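Local coordinates for protein ketol-acid reductoisomerase (uncultured archaeon GZfos26G2, PDB 4XDY) that uses NADH and magnesium to convert acetolactate, by alkyl migration and reduction, into a dihydroxy acid precursor of the branched-chain amino acids, at residues D29-C34 against H82-D87; P56-A61 against F66-I71. All blocks are in the same frame, centred on the assembly; numbering follows the deposited sequence.

Contact 1: residues D29-C34 against H82-D87; sequences DAQANC and HILLPD. With NAI (1,4-dihydronicotinamide adenine dinucleotide), chain E.
Gln31 lays its terminal amide against the methyl end of Leu84, its CD standing 3.7 Å from Leu84 CD1, while its nitrogen reaches past to the ring of His82. The chain is extended beyond CG and CG lies anti to the carbonyl carbon (chi1 -66°), which carries the amide from helix 26-37 across to the end of strand 80-83. There Gln31 NE2 meets His82 NE2 at 2.9 Å, at the ring edge, in a weak hydrogen bond bent to 123°; the amide and imidazole planes are turned 48° apart. Leu84 CG lies over one face of that ring, offset toward its rim; the touching residues are all buried. The other end of the amide is held from outside the two segments, Gln31 OE1 accepting a hydrogen bond from Ser111 OG. Past the strand the chain turns into the cofactor pocket of this Rossmann domain. Asp87 takes both hydroxyls of the nicotinamide ribose, O3D of NAI on OD1 at 2.6 Å and O2D on OD2 at 2.7 Å, and Thr258 of the second subunit also bonds OD2. Between Gln31 and His82, the bent geometry suggests that His82 NE2 is at most a modest acceptor.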
# COMPACT_ATOMS: atom_id res chain seq x y z
N ASP A 29 -3.25 -22.67 4.28
CA ASP A 29 -2.10 -22.93 3.40
C ASP A 29 -0.83 -22.23 3.96
O ASP A 29 0.22 -22.89 4.24
CB ASP A 29 -2.47 -22.60 1.94
CG ASP A 29 -1.40 -22.97 0.92
OD1 ASP A 29 -0.18 -23.10 1.24
OD2 ASP A 29 -1.73 -23.04 -0.28
N ALA A 30 -0.93 -20.93 4.25
CA ALA A 30 0.21 -20.21 4.81
C ALA A 30 0.64 -20.79 6.13
O ALA A 30 1.86 -21.03 6.33
CB ALA A 30 -0.16 -18.75 5.00
N GLN A 31 -0.30 -20.97 7.04
CA GLN A 31 0.04 -21.36 8.41
C GLN A 31 0.60 -22.81 8.44
O GLN A 31 1.62 -23.09 9.10
CB GLN A 31 -1.07 -21.19 9.38
CG GLN A 31 -1.42 -19.71 9.55
CD GLN A 31 -2.36 -19.38 10.71
OE1 GLN A 31 -3.24 -18.51 10.61
NE2 GLN A 31 -2.23 -20.09 11.74
N ALA A 32 -0.07 -23.69 7.77
CA ALA A 32 0.42 -25.07 7.65
C ALA A 32 1.85 -25.19 7.12
O ALA A 32 2.66 -25.96 7.67
CB ALA A 32 -0.58 -25.92 6.85
N ASN A 33 2.19 -24.44 6.09
CA ASN A 33 3.49 -24.50 5.53
C ASN A 33 4.53 -23.83 6.37
O ASN A 33 5.67 -24.29 6.41
CB ASN A 33 3.50 -23.95 4.13
CG ASN A 33 2.94 -24.97 3.13
OD1 ASN A 33 3.63 -25.92 2.78
ND2 ASN A 33 1.65 -24.84 2.75
N CYS A 34 4.18 -22.75 7.09
CA CYS A 34 5.17 -22.14 7.98
C CYS A 34 5.46 -23.08 9.16
O CYS A 34 6.62 -23.20 9.58
CB CYS A 34 4.70 -20.74 8.46
SG CYS A 34 4.58 -19.55 7.08
N HIS A 82 -7.02 -26.54 14.82
CA HIS A 82 -6.87 -25.12 14.48
C HIS A 82 -7.80 -24.83 13.29
O HIS A 82 -7.54 -25.33 12.18
CB HIS A 82 -5.44 -24.87 14.14
CG HIS A 82 -5.10 -23.45 13.83
ND1 HIS A 82 -5.86 -22.40 14.26
CD2 HIS A 82 -4.05 -22.90 13.18
CE1 HIS A 82 -5.30 -21.26 13.89
NE2 HIS A 82 -4.22 -21.54 13.22
N ILE A 83 -8.84 -24.06 13.57
CA ILE A 83 -9.98 -23.87 12.65
C ILE A 83 -9.64 -22.71 11.72
O ILE A 83 -9.66 -21.56 12.15
CB ILE A 83 -11.28 -23.72 13.41
CG1 ILE A 83 -11.62 -25.05 14.13
CG2 ILE A 83 -12.44 -23.44 12.44
CD1 ILE A 83 -12.78 -24.99 15.05
N LEU A 84 -9.29 -23.06 10.48
CA LEU A 84 -8.99 -22.06 9.43
C LEU A 84 -9.94 -22.23 8.22
O LEU A 84 -9.56 -22.02 7.10
CB LEU A 84 -7.52 -22.05 9.07
CG LEU A 84 -6.53 -21.64 10.16
CD1 LEU A 84 -5.08 -21.77 9.74
CD2 LEU A 84 -6.83 -20.24 10.67
N LEU A 85 -11.19 -22.53 8.57
CA LEU A 85 -12.27 -22.53 7.66
C LEU A 85 -12.91 -21.12 7.61
O LEU A 85 -12.80 -20.36 8.54
CB LEU A 85 -13.29 -23.56 8.12
CG LEU A 85 -12.84 -25.02 8.07
CD1 LEU A 85 -13.70 -25.89 8.97
CD2 LEU A 85 -12.87 -25.56 6.68
N PRO A 86 -13.71 -20.82 6.56
CA PRO A 86 -14.44 -19.53 6.56
C PRO A 86 -15.25 -19.36 7.81
O PRO A 86 -15.90 -20.29 8.28
CB PRO A 86 -15.33 -19.63 5.28
CG PRO A 86 -14.62 -20.60 4.39
CD PRO A 86 -14.02 -21.63 5.38
N ASP A 87 -15.26 -18.16 8.39
CA ASP A 87 -15.98 -17.92 9.64
C ASP A 87 -17.43 -18.39 9.58
O ASP A 87 -17.96 -18.95 10.53
CB ASP A 87 -15.95 -16.46 10.10
CG ASP A 87 -14.53 -15.96 10.28
OD1 ASP A 87 -13.85 -16.46 11.25
OD2 ASP A 87 -14.05 -15.18 9.43
PA NAI E . -10.94 -19.72 3.23
O1A NAI E . -12.18 -18.94 2.78
O2A NAI E . -9.69 -19.61 2.47
O5B NAI E . -11.46 -21.22 3.50
C5B NAI E . -10.51 -22.28 3.82
C4B NAI E . -10.93 -23.57 3.07
O4B NAI E . -12.16 -23.96 3.65
C3B NAI E . -11.22 -23.47 1.54
O3B NAI E . -9.96 -23.43 0.87
C2B NAI E . -12.07 -24.70 1.30
O2B NAI E . -11.21 -25.80 1.01
C1B NAI E . -12.75 -24.88 2.68
N9A NAI E . -14.17 -24.59 2.61
C8A NAI E . -14.70 -23.45 1.98
N7A NAI E . -16.02 -23.48 2.07
C5A NAI E . -16.35 -24.63 2.72
C6A NAI E . -17.59 -25.27 3.11
N6A NAI E . -18.78 -24.73 2.83
N1A NAI E . -17.55 -26.44 3.82
C2A NAI E . -16.38 -27.03 4.10
N3A NAI E . -15.19 -26.53 3.79
C4A NAI E . -15.12 -25.34 3.09
O3 NAI E . -10.65 -19.25 4.83
PN NAI E . -9.62 -18.01 5.23
O1N NAI E . -10.00 -16.75 4.48
O2N NAI E . -8.26 -18.55 5.09
O5D NAI E . -10.18 -17.80 6.70
C5D NAI E . -9.79 -18.76 7.74
C4D NAI E . -9.87 -18.10 9.16
O4D NAI E . -8.77 -17.18 9.17
C3D NAI E . -11.10 -17.25 9.44
O3D NAI E . -11.46 -17.33 10.82
C2D NAI E . -10.69 -15.80 9.09
O2D NAI E . -11.44 -14.76 9.71
C1D NAI E . -9.24 -15.83 9.54
N1N NAI E . -8.30 -14.88 8.95
C2N NAI E . -8.16 -14.84 7.61
C3N NAI E . -7.29 -14.00 7.02
C7N NAI E . -7.09 -14.07 5.60
O7N NAI E . -7.90 -14.53 4.74
N7N NAI E . -5.86 -13.83 5.24
C4N NAI E . -6.48 -13.15 7.87
C5N NAI E . -6.51 -13.40 9.27
C6N NAI E . -7.46 -14.24 9.77

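Contact 2: residues P56-A61 against F66-I71; sequences PSWEKA and FEVLPI. With NAI (1,4-dihydronicotinamide adenine dinucleotide), chain E.
Val68 wedges its two methyls between Trp58 and Ala61, the tightly packed part of a beta-alpha-beta crossover of the Rossmann domain. Helix 56-63 leads here into strand 67-70; the axes of the short segments approach to 8.7 Å and run roughly antiparallel. Val68 CG1 makes a CH-pi contact over the indole, 3.8 Å from the centroid of the six-membered ring of Trp58 and only 14° off the normal; Val68 CG2 rests 3.7 Å from Ala61 CB. Trp58 gets there because CG stands anti to the backbone N (chi1 176°), swinging the ring out along the strand until CZ3 lies 3.6 Å from the carbonyl carbon of Leu69. With an alanine in place of Trp58, Val68 CG1 would probably lose its aromatic cover and a gap would open beside the Leu69-Pro70 backbone. Toward solvent the contact thins: exposed Pro70 brings CD no nearer than 4.1 Å to Trp58 CH2, and Lys60 starts away from the strand, its NZ forming a salt bridge with Asp64. Ser57 hydrogen-bonds the adenine ribose hydroxyl O3B of NAI through OG at 2.8 Å. At the other end the turn is closed by Phe66 N donating to Ala61 O, 3.1 Å away and with an N-H...O angle of 160°.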
# COMPACT_ATOMS: atom_id res chain seq x y z
N PRO A 56 -10.36 -28.16 -4.89
CA PRO A 56 -8.95 -27.94 -5.16
C PRO A 56 -7.99 -27.79 -3.92
O PRO A 56 -6.82 -28.09 -4.02
CB PRO A 56 -8.93 -26.63 -6.00
CG PRO A 56 -10.35 -26.24 -6.22
CD PRO A 56 -11.22 -27.01 -5.28
N SER A 57 -8.53 -27.35 -2.78
CA SER A 57 -7.74 -27.19 -1.57
C SER A 57 -7.29 -28.57 -1.02
O SER A 57 -6.13 -28.74 -0.58
CB SER A 57 -8.60 -26.49 -0.52
OG SER A 57 -8.92 -25.20 -0.99
N TRP A 58 -8.19 -29.54 -1.07
CA TRP A 58 -7.83 -30.94 -0.77
C TRP A 58 -6.62 -31.43 -1.63
O TRP A 58 -5.61 -31.92 -1.13
CB TRP A 58 -9.09 -31.82 -0.91
CG TRP A 58 -8.83 -33.30 -0.72
CD1 TRP A 58 -8.28 -34.15 -1.62
CD2 TRP A 58 -9.12 -34.10 0.46
NE1 TRP A 58 -8.20 -35.43 -1.08
CE2 TRP A 58 -8.73 -35.43 0.17
CE3 TRP A 58 -9.70 -33.81 1.70
CZ2 TRP A 58 -8.87 -36.47 1.11
CZ3 TRP A 58 -9.86 -34.86 2.62
CH2 TRP A 58 -9.44 -36.18 2.32
N GLU A 59 -6.72 -31.22 -2.94
CA GLU A 59 -5.70 -31.67 -3.87
C GLU A 59 -4.43 -30.92 -3.62
O GLU A 59 -3.30 -31.48 -3.65
CB GLU A 59 -6.19 -31.41 -5.33
CG GLU A 59 -7.52 -32.05 -5.71
CD GLU A 59 -7.53 -33.59 -5.53
OE1 GLU A 59 -6.45 -34.24 -5.48
OE2 GLU A 59 -8.63 -34.16 -5.41
N LYS A 60 -4.56 -29.61 -3.37
CA LYS A 60 -3.36 -28.83 -3.26
C LYS A 60 -2.57 -29.27 -2.04
O LYS A 60 -1.34 -29.36 -2.09
CB LYS A 60 -3.63 -27.31 -3.24
CG LYS A 60 -2.33 -26.50 -3.25
CD LYS A 60 -2.63 -24.97 -3.27
CE LYS A 60 -1.40 -24.10 -3.46
NZ LYS A 60 -0.45 -24.23 -2.32
N ALA A 61 -3.26 -29.47 -0.92
CA ALA A 61 -2.59 -29.90 0.31
C ALA A 61 -1.89 -31.28 0.13
O ALA A 61 -0.80 -31.47 0.67
CB ALA A 61 -3.60 -29.99 1.44
N PHE A 66 1.36 -32.75 2.42
CA PHE A 66 0.75 -32.99 3.72
C PHE A 66 0.00 -34.29 3.80
O PHE A 66 -0.54 -34.73 2.81
CB PHE A 66 -0.24 -31.83 4.02
CG PHE A 66 0.44 -30.58 4.31
CD1 PHE A 66 0.81 -30.28 5.63
CD2 PHE A 66 0.77 -29.71 3.32
CE1 PHE A 66 1.51 -29.11 5.92
CE2 PHE A 66 1.47 -28.55 3.60
CZ PHE A 66 1.81 -28.24 4.90
N GLU A 67 -0.12 -34.83 5.00
CA GLU A 67 -1.18 -35.77 5.26
C GLU A 67 -2.54 -35.05 5.31
O GLU A 67 -2.72 -34.13 6.10
CB GLU A 67 -0.93 -36.53 6.55
CG GLU A 67 -2.11 -37.36 6.97
CD GLU A 67 -1.85 -38.27 8.18
OE1 GLU A 67 -0.94 -37.99 9.00
OE2 GLU A 67 -2.60 -39.26 8.31
N VAL A 68 -3.50 -35.54 4.53
CA VAL A 68 -4.77 -34.87 4.32
C VAL A 68 -5.88 -35.84 4.67
O VAL A 68 -5.98 -36.93 4.10
CB VAL A 68 -4.87 -34.30 2.88
CG1 VAL A 68 -6.15 -33.51 2.67
CG2 VAL A 68 -3.64 -33.49 2.54
N LEU A 69 -6.68 -35.48 5.66
CA LEU A 69 -7.73 -36.29 6.14
C LEU A 69 -9.01 -35.55 6.09
O LEU A 69 -8.98 -34.31 6.15
CB LEU A 69 -7.46 -36.66 7.61
CG LEU A 69 -6.09 -37.31 7.92
CD1 LEU A 69 -5.77 -37.41 9.40
CD2 LEU A 69 -6.09 -38.70 7.31
N PRO A 70 -10.14 -36.27 6.18
CA PRO A 70 -11.40 -35.67 6.49
C PRO A 70 -11.29 -34.94 7.83
O PRO A 70 -10.48 -35.32 8.69
CB PRO A 70 -12.39 -36.85 6.59
CG PRO A 70 -11.70 -38.02 5.94
CD PRO A 70 -10.24 -37.76 6.04
N ILE A 71 -12.10 -33.90 7.99
CA ILE A 71 -12.02 -33.07 9.20
C ILE A 71 -12.19 -33.90 10.48
O ILE A 71 -11.43 -33.69 11.46
CB ILE A 71 -13.03 -31.87 9.14
CG1 ILE A 71 -12.60 -30.94 8.00
CG2 ILE A 71 -13.16 -31.18 10.49
CD1 ILE A 71 -13.57 -29.83 7.66
PA NAI E . -10.94 -19.72 3.23
O1A NAI E . -12.18 -18.94 2.78
O2A NAI E . -9.69 -19.61 2.47
O5B NAI E . -11.46 -21.22 3.50
C5B NAI E . -10.51 -22.28 3.82
C4B NAI E . -10.93 -23.57 3.07
O4B NAI E . -12.16 -23.96 3.65
C3B NAI E . -11.22 -23.47 1.54
O3B NAI E . -9.96 -23.43 0.87
C2B NAI E . -12.07 -24.70 1.30
O2B NAI E . -11.21 -25.80 1.01
C1B NAI E . -12.75 -24.88 2.68
N9A NAI E . -14.17 -24.59 2.61
C8A NAI E . -14.70 -23.45 1.98
N7A NAI E . -16.02 -23.48 2.07
C5A NAI E . -16.35 -24.63 2.72
C6A NAI E . -17.59 -25.27 3.11
N6A NAI E . -18.78 -24.73 2.83
N1A NAI E . -17.55 -26.44 3.82
C2A NAI E . -16.38 -27.03 4.10
N3A NAI E . -15.19 -26.53 3.79
C4A NAI E . -15.12 -25.34 3.09
O3 NAI E . -10.65 -19.25 4.83
PN NAI E . -9.62 -18.01 5.23
O1N NAI E . -10.00 -16.75 4.48
O2N NAI E . -8.26 -18.55 5.09
O5D NAI E . -10.18 -17.80 6.70
C5D NAI E . -9.79 -18.76 7.74
C4D NAI E . -9.87 -18.10 9.16
O4D NAI E . -8.77 -17.18 9.17
C3D NAI E . -11.10 -17.25 9.44
O3D NAI E . -11.46 -17.33 10.82
C2D NAI E . -10.69 -15.80 9.09
O2D NAI E . -11.44 -14.76 9.71
C1D NAI E . -9.24 -15.83 9.54
N1N NAI E . -8.30 -14.88 8.95
C2N NAI E . -8.16 -14.84 7.61
C3N NAI E . -7.29 -14.00 7.02
C7N NAI E . -7.09 -14.07 5.60
O7N NAI E . -7.90 -14.53 4.74
N7N NAI E . -5.86 -13.83 5.24
C4N NAI E . -6.48 -13.15 7.87
C5N NAI E . -6.51 -13.40 9.27
C6N NAI E . -7.46 -14.24 9.77

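Both contacts belong to the N-terminal Rossmann domain, with centres 12 Å apart, and strands 67-70 and 80-83 are part of the same sheet. Along the chain contact 2 is nested inside the loop that contact 1 closes: helix 26-37 comes first, then helix 56-63 and strand 67-70, and strand 80-83 last. The two also touch directly. Asp29 OD2 and Lys60 NZ form a salt bridge of 2.7 Å between the helices, and the Phe66 ring packs against Ala32 and Asn33. Asp87 of contact 1 bonds the nicotinamide ribose and Ser57 of contact 2 the adenine ribose, which Leu85 and Pro86 of contact 1 also touch; the two contacts thus line one cofactor pocket.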